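Local coordinates for periplasmic sugar-binding domain protein (Pseudomonas fluorescens Pf-5, PDB 3H75), which is a two-domain periplasmic solute-binding protein that probably binds a carbohydrate, at residues 48-51 against 52-56; 119-122 against 123-126; 189-192 against 193-197; 269-272 against 273-277. One frame throughout, in Å; residues are numbered along the deposited sequence.

Contact 1: residues 48-51 against 52-56; sequences NTLQ and QAREL
Gln-51 and Glu-55, one turn apart on helix 46-58, join their polar ends: Gln-51 NE2 donates to Glu-55 OE2 at 3.3 Å. The carboxylate oxygen lies in the amide plane and accepts through its anti lone pair, with the two flat groups turned 55° apart. The first torsion of the glutamine (chi1 -156°) sets CG 3.2 Å from Glu-55 OE2, and the bend at chi2 turns the amide to it. Gln-51 OE1 faces the other way, over one face of the Arg-54 guanidinium and toward its rim.

Helix 46-58 packs on the parallel sheet of one lobe of this two-domain alpha/beta fold, where Ala-53 is small enough to lie close to Leu-9 of strand 5-10 and Ile-78 of helix 74-82. Leu-50 packs on Val-74 and Ile-78 of that helix, while its CD2 lies 3.8 Å from Arg-54 NH2, apolar branch beside the guanidinium. Gln-52 has CG beside its backbone N (chi1 -71°), which lays the extended chain back along the preceding turn, CG 3.0 Å from Asn-48 O. Its NE2 bonds to Tyr-41 O, and a water bridges Gln-52 OE1 (2.7 Å) and Thr-49 OG1 (2.8 Å).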
loop_
_atom_site.group_PDB
_atom_site.type_symbol
_atom_site.label_atom_id
_atom_site.label_comp_id
_atom_site.label_asym_id
_atom_site.label_seq_id
_atom_site.Cartn_x
_atom_site.Cartn_y
_atom_site.Cartn_z
ATOM N N ASN A 48 6.781 8.312 17.129
ATOM C CA ASN A 48 7.729 9.244 16.533
ATOM C C ASN A 48 7.016 10.168 15.555
ATOM O O ASN A 48 7.385 11.329 15.406
ATOM C CB ASN A 48 8.857 8.501 15.817
ATOM C CG ASN A 48 9.775 7.781 16.777
ATOM O OD1 ASN A 48 9.900 8.165 17.944
ATOM N ND2 ASN A 48 10.439 6.740 16.290
ATOM N N THR A 49 5.999 9.645 14.878
ATOM C CA THR A 49 5.231 10.445 13.931
ATOM C C THR A 49 4.513 11.552 14.699
ATOM O O THR A 49 4.493 12.707 14.279
ATOM C CB THR A 49 4.191 9.577 13.195
ATOM O OG1 THR A 49 4.872 8.574 12.423
ATOM C CG2 THR A 49 3.330 10.430 12.263
ATOM N N LEU A 50 3.937 11.190 15.839
ATOM C CA LEU A 50 3.227 12.161 16.658
ATOM C C LEU A 50 4.176 13.245 17.150
ATOM O O LEU A 50 3.856 14.429 17.093
ATOM C CB LEU A 50 2.573 11.466 17.853
ATOM C CG LEU A 50 1.844 12.365 18.855
ATOM C CD1 LEU A 50 0.678 13.076 18.178
ATOM C CD2 LEU A 50 1.340 11.507 20.005
ATOM N N GLN A 51 5.351 12.842 17.624
ATOM C CA GLN A 51 6.321 13.804 18.128
ATOM C C GLN A 51 6.836 14.710 17.017
ATOM O O GLN A 51 7.061 15.896 17.239
ATOM C CB GLN A 51 7.488 13.079 18.797
ATOM C CG GLN A 51 8.235 13.923 19.821
ATOM C CD GLN A 51 7.322 14.449 20.913
ATOM O OE1 GLN A 51 6.479 13.721 21.434
ATOM N NE2 GLN A 51 7.494 15.718 21.271
ATOM N N GLN A 52 7.022 14.151 15.823
ATOM C CA GLN A 52 7.493 14.932 14.684
ATOM C C GLN A 52 6.472 16.006 14.332
ATOM O O GLN A 52 6.838 17.139 14.041
ATOM C CB GLN A 52 7.743 14.022 13.477
ATOM C CG GLN A 52 8.971 13.134 13.657
ATOM C CD GLN A 52 9.002 11.973 12.687
ATOM O OE1 GLN A 52 8.004 11.670 12.035
ATOM N NE2 GLN A 52 10.146 11.308 12.594
ATOM N N ALA A 53 5.192 15.650 14.371
ATOM C CA ALA A 53 4.133 16.610 14.072
ATOM C C ALA A 53 4.032 17.642 15.198
ATOM O O ALA A 53 3.967 18.841 14.947
ATOM C CB ALA A 53 2.798 15.883 13.903
ATOM N N ARG A 54 4.023 17.166 16.439
ATOM C CA ARG A 54 3.924 18.056 17.591
ATOM C C ARG A 54 4.986 19.148 17.533
ATOM O O ARG A 54 4.684 20.330 17.707
ATOM C CB ARG A 54 4.070 17.260 18.895
ATOM C CG ARG A 54 3.887 18.103 20.153
ATOM C CD ARG A 54 3.882 17.255 21.423
ATOM N NE ARG A 54 2.883 16.191 21.369
ATOM C CZ ARG A 54 2.495 15.469 22.418
ATOM N NH1 ARG A 54 3.019 15.696 23.616
ATOM N NH2 ARG A 54 1.583 14.516 22.267
ATOM N N GLU A 55 6.229 18.755 17.275
ATOM C CA GLU A 55 7.315 19.720 17.213
ATOM C C GLU A 55 7.271 20.603 15.966
ATOM O O GLU A 55 7.755 21.736 15.988
ATOM C CB GLU A 55 8.657 18.994 17.350
ATOM C CG GLU A 55 8.851 18.416 18.760
ATOM C CD GLU A 55 10.152 17.654 18.941
ATOM O OE1 GLU A 55 11.212 18.163 18.525
ATOM O OE2 GLU A 55 10.113 16.545 19.515
ATOM N N LEU A 56 6.675 20.103 14.886
ATOM C CA LEU A 56 6.555 20.893 13.661
ATOM C C LEU A 56 5.600 22.062 13.900
ATOM O O LEU A 56 5.848 23.184 13.453
ATOM C CB LEU A 56 6.010 20.038 12.508
ATOM C CG LEU A 56 6.993 19.393 11.530
ATOM C CD1 LEU A 56 6.219 18.547 10.525
ATOM C CD2 LEU A 56 7.796 20.471 10.810
HETATM O O HOH W 1 6.726 9.697 10.611
#

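Contact 2: residues 119-122 against 123-126; sequences VGDD and EEAG
Asp-121 and Glu-124 meet where helix 122-137 begins, the carboxylate of the first lying against the aliphatic stem of the second. Asp-121 OD2 approaches Glu-124 CB at 3.8 Å and Glu-124 CG at 3.9 Å. Aspartate is common at an N-cap, yet here its side chain makes no capping bond. With chi1 at 56°, CG sits between the backbone N and the carbonyl carbon, and OD1 instead accepts from the backbone N of Leu-294 and of Phe-295.

The tight part is the first turn itself. Asp-121 O receives Ala-125 N at 3.2 Å, in the carbonyl plane, and Asp-122 O receives Gly-126 N at 3.0 Å. The methyl of Ala-125 rests 3.4 Å from Asp-122 O, and its small size suits a buried place beside Phe-295. Asp-122 is buried too, its charge answered by a salt bridge from OD1 to Arg-163 NE; a glycerol about 5 Å from its side chain may mark a pocket.

The outer side is looser. The bend of Glu-124 at chi2 (70°) leads its carboxylate away to Arg-128, and the like-charged Asp-121 OD2 and Glu-124 OE2 are 5.7 Å apart. Glu-123 runs out extended to Arg-169. Carboxylates suit this end of a helix, where the peptide dipoles would be expected to favour negative charge.

Residues 119-122 form a crossover between the lobes, probably part of the hinge as in the family: strand 115-119 belongs to the parallel sheet, while helix 122-137 packs on helix 158-173 and meets Trp-210 of the mixed sheet.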
loop_
_atom_site.group_PDB
_atom_site.type_symbol
_atom_site.label_atom_id
_atom_site.label_comp_id
_atom_site.label_asym_id
_atom_site.label_seq_id
_atom_site.Cartn_x
_atom_site.Cartn_y
_atom_site.Cartn_z
ATOM N N VAL A 119 -6.995 8.123 -0.957
ATOM C CA VAL A 119 -6.885 6.715 -0.614
ATOM C C VAL A 119 -6.912 5.810 -1.831
ATOM O O VAL A 119 -7.390 6.197 -2.901
ATOM C CB VAL A 119 -8.036 6.287 0.315
ATOM C CG1 VAL A 119 -8.082 7.198 1.531
ATOM C CG2 VAL A 119 -9.361 6.327 -0.440
ATOM N N GLY A 120 -6.400 4.597 -1.648
ATOM C CA GLY A 120 -6.388 3.618 -2.713
ATOM C C GLY A 120 -7.505 2.616 -2.496
ATOM O O GLY A 120 -8.525 2.943 -1.882
ATOM N N ASP A 121 -7.325 1.393 -2.987
ATOM C CA ASP A 121 -8.357 0.373 -2.838
ATOM C C ASP A 121 -7.848 -0.913 -2.187
ATOM O O ASP A 121 -7.841 -1.984 -2.802
ATOM C CB ASP A 121 -9.016 0.088 -4.204
ATOM C CG ASP A 121 -8.021 -0.323 -5.288
ATOM O OD1 ASP A 121 -6.820 0.014 -5.194
ATOM O OD2 ASP A 121 -8.459 -0.975 -6.263
ATOM N N ASP A 122 -7.440 -0.793 -0.924
ATOM C CA ASP A 122 -6.925 -1.926 -0.157
ATOM C C ASP A 122 -7.915 -3.083 -0.033
ATOM O O ASP A 122 -7.529 -4.248 -0.124
ATOM C CB ASP A 122 -6.505 -1.481 1.253
ATOM C CG ASP A 122 -5.150 -0.781 1.279
ATOM O OD1 ASP A 122 -4.162 -1.373 0.807
ATOM O OD2 ASP A 122 -5.073 0.358 1.785
ATOM N N GLU A 123 -9.190 -2.780 0.196
ATOM C CA GLU A 123 -10.179 -3.844 0.337
ATOM C C GLU A 123 -10.246 -4.686 -0.936
ATOM O O GLU A 123 -10.273 -5.917 -0.872
ATOM C CB GLU A 123 -11.558 -3.263 0.652
ATOM C CG GLU A 123 -12.566 -4.300 1.128
ATOM C CD GLU A 123 -13.903 -3.684 1.501
ATOM O OE1 GLU A 123 -13.901 -2.622 2.157
ATOM O OE2 GLU A 123 -14.951 -4.265 1.148
ATOM N N GLU A 124 -10.263 -4.026 -2.091
ATOM C CA GLU A 124 -10.315 -4.743 -3.359
ATOM C C GLU A 124 -9.098 -5.654 -3.491
ATOM O O GLU A 124 -9.211 -6.788 -3.950
ATOM C CB GLU A 124 -10.349 -3.761 -4.535
ATOM C CG GLU A 124 -10.314 -4.437 -5.907
ATOM C CD GLU A 124 -11.595 -5.182 -6.251
ATOM O OE1 GLU A 124 -12.398 -5.477 -5.339
ATOM O OE2 GLU A 124 -11.796 -5.482 -7.445
ATOM N N ALA A 125 -7.934 -5.165 -3.077
ATOM C CA ALA A 125 -6.713 -5.964 -3.165
ATOM C C ALA A 125 -6.815 -7.244 -2.334
ATOM O O ALA A 125 -6.420 -8.327 -2.786
ATOM C CB ALA A 125 -5.515 -5.140 -2.720
ATOM N N GLY A 126 -7.344 -7.123 -1.119
ATOM C CA GLY A 126 -7.483 -8.281 -0.251
ATOM C C GLY A 126 -8.467 -9.284 -0.820
ATOM O O GLY A 126 -8.266 -10.496 -0.759
#

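Contact 3: residues 189-192 against 193-197; sequences RERA and YRQAQ
Arg-189 O accepts from Tyr-193 N at 2.9 Å in the first turn of helix 189-202, while its long side chain extends away to a salt bridge with Glu-245. Glu-190 follows with its carbonyl as the meeting point: Glu-190 O receives Arg-194 N, lies at the edge of the Tyr-193 ring, and has Arg-194 CG at 3.2 Å. With CG beside its backbone N and a further bend at chi2 (-59°), Arg-194 folds back alongside the tyrosine, whose CE2 lies over one guanidinium face, 3.8 Å from its plane. Arg-194 NH1 then donates to Gln-197 OE1 at 3.1 Å.

The helix packs on the mixed sheet of the second lobe of the periplasmic binding protein fold, so its faces differ in character. Arg-191, on the polar side, extends from CG to NE and carries Gln-195 NE2 over one guanidinium face, 3.6 Å from Arg-191 NH2; the planes are 50° apart. Both side chains reach Tyr-184 O, Arg-191 by NE and Gln-195 by a weak bond from NE2. An alanine in place of Gln-195 would probably leave that arginine face without its amide neighbour and Tyr-184 O without its weaker donor. Ala-192 turns to the buried side, where its methyl fits against Phe-151 and Met-216, and Ala-192 O receives Ala-196 N at 2.8 Å.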
loop_
_atom_site.group_PDB
_atom_site.type_symbol
_atom_site.label_atom_id
_atom_site.label_comp_id
_atom_site.label_asym_id
_atom_site.label_seq_id
_atom_site.Cartn_x
_atom_site.Cartn_y
_atom_site.Cartn_z
ATOM N N ARG A 189 8.924 -9.958 7.490
ATOM C CA ARG A 189 9.323 -11.192 6.824
ATOM C C ARG A 189 9.790 -12.312 7.752
ATOM O O ARG A 189 9.306 -13.437 7.655
ATOM C CB ARG A 189 10.414 -10.893 5.791
ATOM C CG ARG A 189 10.870 -12.102 4.998
ATOM C CD ARG A 189 11.761 -11.672 3.849
ATOM N NE ARG A 189 12.236 -12.800 3.057
ATOM C CZ ARG A 189 12.861 -12.675 1.892
ATOM N NH1 ARG A 189 13.084 -11.470 1.384
ATOM N NH2 ARG A 189 13.256 -13.754 1.231
ATOM N N GLU A 190 10.732 -12.028 8.645
ATOM C CA GLU A 190 11.203 -13.081 9.537
ATOM C C GLU A 190 10.122 -13.555 10.504
ATOM O O GLU A 190 10.084 -14.732 10.862
ATOM C CB GLU A 190 12.452 -12.633 10.310
ATOM C CG GLU A 190 12.336 -11.315 11.037
ATOM C CD GLU A 190 13.629 -10.934 11.736
ATOM O OE1 GLU A 190 14.684 -10.908 11.062
ATOM O OE2 GLU A 190 13.590 -10.656 12.954
ATOM N N ARG A 191 9.240 -12.651 10.921
ATOM C CA ARG A 191 8.164 -13.033 11.834
ATOM C C ARG A 191 7.210 -13.987 11.117
ATOM O O ARG A 191 6.835 -15.026 11.657
ATOM C CB ARG A 191 7.398 -11.800 12.324
ATOM C CG ARG A 191 6.253 -12.119 13.281
ATOM C CD ARG A 191 5.548 -10.847 13.730
ATOM N NE ARG A 191 4.286 -11.106 14.422
ATOM C CZ ARG A 191 4.185 -11.570 15.664
ATOM N NH1 ARG A 191 5.274 -11.833 16.375
ATOM N NH2 ARG A 191 2.986 -11.762 16.200
ATOM N N ALA A 192 6.821 -13.634 9.896
ATOM C CA ALA A 192 5.924 -14.485 9.118
ATOM C C ALA A 192 6.615 -15.816 8.859
ATOM O O ALA A 192 5.979 -16.872 8.865
ATOM C CB ALA A 192 5.570 -13.811 7.797
ATOM N N TYR A 193 7.923 -15.756 8.626
ATOM C CA TYR A 193 8.716 -16.954 8.376
ATOM C C TYR A 193 8.606 -17.899 9.569
ATOM O O TYR A 193 8.371 -19.095 9.401
ATOM C CB TYR A 193 10.185 -16.575 8.153
ATOM C CG TYR A 193 11.149 -17.745 8.203
ATOM C CD1 TYR A 193 11.127 -18.743 7.230
ATOM C CD2 TYR A 193 12.093 -17.844 9.225
ATOM C CE1 TYR A 193 12.023 -19.813 7.271
ATOM C CE2 TYR A 193 12.991 -18.906 9.277
ATOM C CZ TYR A 193 12.952 -19.884 8.299
ATOM O OH TYR A 193 13.850 -20.925 8.347
ATOM N N ARG A 194 8.777 -17.353 10.770
ATOM C CA ARG A 194 8.702 -18.151 11.987
ATOM C C ARG A 194 7.305 -18.716 12.195
ATOM O O ARG A 194 7.145 -19.882 12.556
ATOM C CB ARG A 194 9.115 -17.311 13.199
ATOM C CG ARG A 194 10.584 -16.910 13.211
ATOM C CD ARG A 194 11.491 -18.131 13.185
ATOM N NE ARG A 194 12.905 -17.766 13.189
ATOM C CZ ARG A 194 13.899 -18.640 13.062
ATOM N NH1 ARG A 194 13.635 -19.934 12.921
ATOM N NH2 ARG A 194 15.158 -18.221 13.071
ATOM N N GLN A 195 6.291 -17.889 11.962
ATOM C CA GLN A 195 4.912 -18.330 12.119
ATOM C C GLN A 195 4.578 -19.426 11.107
ATOM O O GLN A 195 3.900 -20.401 11.443
ATOM C CB GLN A 195 3.957 -17.140 11.948
ATOM C CG GLN A 195 4.123 -16.051 13.008
ATOM C CD GLN A 195 3.327 -14.789 12.697
ATOM O OE1 GLN A 195 3.408 -14.246 11.595
ATOM N NE2 GLN A 195 2.564 -14.311 13.674
ATOM N N ALA A 196 5.067 -19.270 9.877
ATOM C CA ALA A 196 4.816 -20.238 8.812
ATOM C C ALA A 196 5.452 -21.591 9.096
ATOM O O ALA A 196 4.881 -22.630 8.771
ATOM C CB ALA A 196 5.318 -19.697 7.472
ATOM N N GLN A 197 6.637 -21.585 9.698
ATOM C CA GLN A 197 7.305 -22.841 10.016
ATOM C C GLN A 197 6.385 -23.712 10.858
ATOM O O GLN A 197 6.296 -24.919 10.656
ATOM C CB GLN A 197 8.592 -22.593 10.800
ATOM C CG GLN A 197 9.742 -22.024 9.996
ATOM C CD GLN A 197 11.000 -21.896 10.833
ATOM O OE1 GLN A 197 11.017 -21.191 11.841
ATOM N NE2 GLN A 197 12.059 -22.586 10.422
#

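Contact 4: residues 269-272 against 273-277; sequences ALVA and LHDDA
Helix 265-277 packs against the parallel sheet of one lobe of the periplasmic binding protein fold, and this contact spans two of its turns, buried except at Ala-277. On the sheet side Leu-270 CD2 and Leu-273 CD1 come within 4.4 Å, two branched apolar ends resting on Met-67 of strand 65-69. Leu-273 has CG beside its backbone N (chi1 -66°), which holds CG 3.3 Å from Ala-269 O, the acceptor for its own N-H. Ala-272 O receives Asp-276 N at 2.9 Å. Val-271 faces Leu-33, Phe-319 and Leu-322, and its O receives Asp-275 N at 3.0 Å.

Along the second turn the chemistry becomes polar. His-274 ND1 donates to Asp-275 OD1 at 2.9 Å, fairly straight at 159°; the oxygen lies in the ring plane, but the nitrogen meets it on the anti side, 23° out of the carboxylate plane. Asp-275 OD1 also takes the hydroxyl of Ser-323, and OD2 bonds to Tyr-333 and to the backbone N of Ala-324. An alanine at Asp-275 would probably leave His-274 ND1 without its acceptor and the ring freer to turn. Asp-276 reaches elsewhere, to Lys-88 and Tyr-65.

An aspartate suits the place because its two oxygens can serve four partners at once; the bond to ND1 limits the rotation of the imidazole, and the buried carboxylate, so surrounded, would be expected to remain ionised.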
loop_
_atom_site.group_PDB
_atom_site.type_symbol
_atom_site.label_atom_id
_atom_site.label_comp_id
_atom_site.label_asym_id
_atom_site.label_seq_id
_atom_site.Cartn_x
_atom_site.Cartn_y
_atom_site.Cartn_z
ATOM N N ALA A 269 -0.488 12.372 -4.749
ATOM C CA ALA A 269 -0.861 13.306 -3.695
ATOM C C ALA A 269 -0.150 14.641 -3.900
ATOM O O ALA A 269 -0.742 15.702 -3.699
ATOM C CB ALA A 269 -0.505 12.726 -2.323
ATOM N N LEU A 270 1.116 14.594 -4.302
ATOM C CA LEU A 270 1.860 15.834 -4.515
ATOM C C LEU A 270 1.326 16.602 -5.719
ATOM O O LEU A 270 1.368 17.834 -5.738
ATOM C CB LEU A 270 3.360 15.550 -4.653
ATOM C CG LEU A 270 3.994 15.081 -3.333
ATOM C CD1 LEU A 270 5.468 14.800 -3.519
ATOM C CD2 LEU A 270 3.804 16.138 -2.262
ATOM N N VAL A 271 0.816 15.888 -6.721
ATOM C CA VAL A 271 0.242 16.565 -7.881
ATOM C C VAL A 271 -0.985 17.326 -7.386
ATOM O O VAL A 271 -1.197 18.488 -7.740
ATOM C CB VAL A 271 -0.213 15.572 -8.974
ATOM C CG1 VAL A 271 -0.981 16.316 -10.064
ATOM C CG2 VAL A 271 0.992 14.867 -9.573
ATOM N N ALA A 272 -1.794 16.666 -6.561
ATOM C CA ALA A 272 -2.997 17.287 -6.018
ATOM C C ALA A 272 -2.667 18.490 -5.134
ATOM O O ALA A 272 -3.330 19.530 -5.221
ATOM C CB ALA A 272 -3.810 16.262 -5.230
ATOM N N LEU A 273 -1.652 18.358 -4.284
ATOM C CA LEU A 273 -1.275 19.461 -3.405
ATOM C C LEU A 273 -0.678 20.600 -4.214
ATOM O O LEU A 273 -0.908 21.773 -3.915
ATOM C CB LEU A 273 -0.288 18.990 -2.334
ATOM C CG LEU A 273 -0.888 17.992 -1.340
ATOM C CD1 LEU A 273 0.135 17.665 -0.263
ATOM C CD2 LEU A 273 -2.148 18.572 -0.717
ATOM N N HIS A 274 0.095 20.252 -5.236
ATOM C CA HIS A 274 0.696 21.250 -6.112
ATOM C C HIS A 274 -0.424 22.098 -6.708
ATOM O O HIS A 274 -0.339 23.327 -6.747
ATOM C CB HIS A 274 1.486 20.545 -7.221
ATOM C CG HIS A 274 1.840 21.427 -8.379
ATOM N ND1 HIS A 274 0.947 21.735 -9.380
ATOM C CD2 HIS A 274 3.001 22.048 -8.705
ATOM C CE1 HIS A 274 1.541 22.505 -10.277
ATOM N NE2 HIS A 274 2.786 22.708 -9.891
ATOM N N ASP A 275 -1.482 21.434 -7.157
ATOM C CA ASP A 275 -2.611 22.133 -7.750
ATOM C C ASP A 275 -3.411 22.912 -6.717
ATOM O O ASP A 275 -3.904 23.998 -7.006
ATOM C CB ASP A 275 -3.511 21.144 -8.497
ATOM C CG ASP A 275 -2.897 20.676 -9.805
ATOM O OD1 ASP A 275 -1.780 21.128 -10.134
ATOM O OD2 ASP A 275 -3.530 19.861 -10.508
ATOM N N ASP A 276 -3.536 22.373 -5.507
ATOM C CA ASP A 276 -4.275 23.080 -4.467
ATOM C C ASP A 276 -3.615 24.424 -4.179
ATOM O O ASP A 276 -4.297 25.434 -3.993
ATOM C CB ASP A 276 -4.319 22.276 -3.170
ATOM C CG ASP A 276 -5.032 23.020 -2.055
ATOM O OD1 ASP A 276 -6.273 23.133 -2.110
ATOM O OD2 ASP A 276 -4.349 23.511 -1.131
ATOM N N ALA A 277 -2.285 24.430 -4.138
ATOM C CA ALA A 277 -1.535 25.647 -3.865
ATOM C C ALA A 277 -1.753 26.673 -4.967
ATOM O O ALA A 277 -1.642 27.873 -4.733
ATOM C CB ALA A 277 -0.048 25.330 -3.731
#

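Contacts 1, 3 and 4 each lie within one helix packed on a sheet, whereas contact 2 joins the end of strand 115-119 to the start of a helix. Contacts 1 and 4 belong to helices on the same parallel sheet; contact 3 lies on the mixed sheet, its centre about 40 Å from that of contact 4, across the centre of the chain. All the touching residues of contact 4 are buried, and its carboxylates are matched by specific donors. Contacts 1 and 3 pair a buried face of small or apolar residues (Ala-53 and Leu-50; Ala-192 and Ala-196) with an outer face of long polar chains. Contact 2, the most central, gathers acidic groups, most answered by arginines.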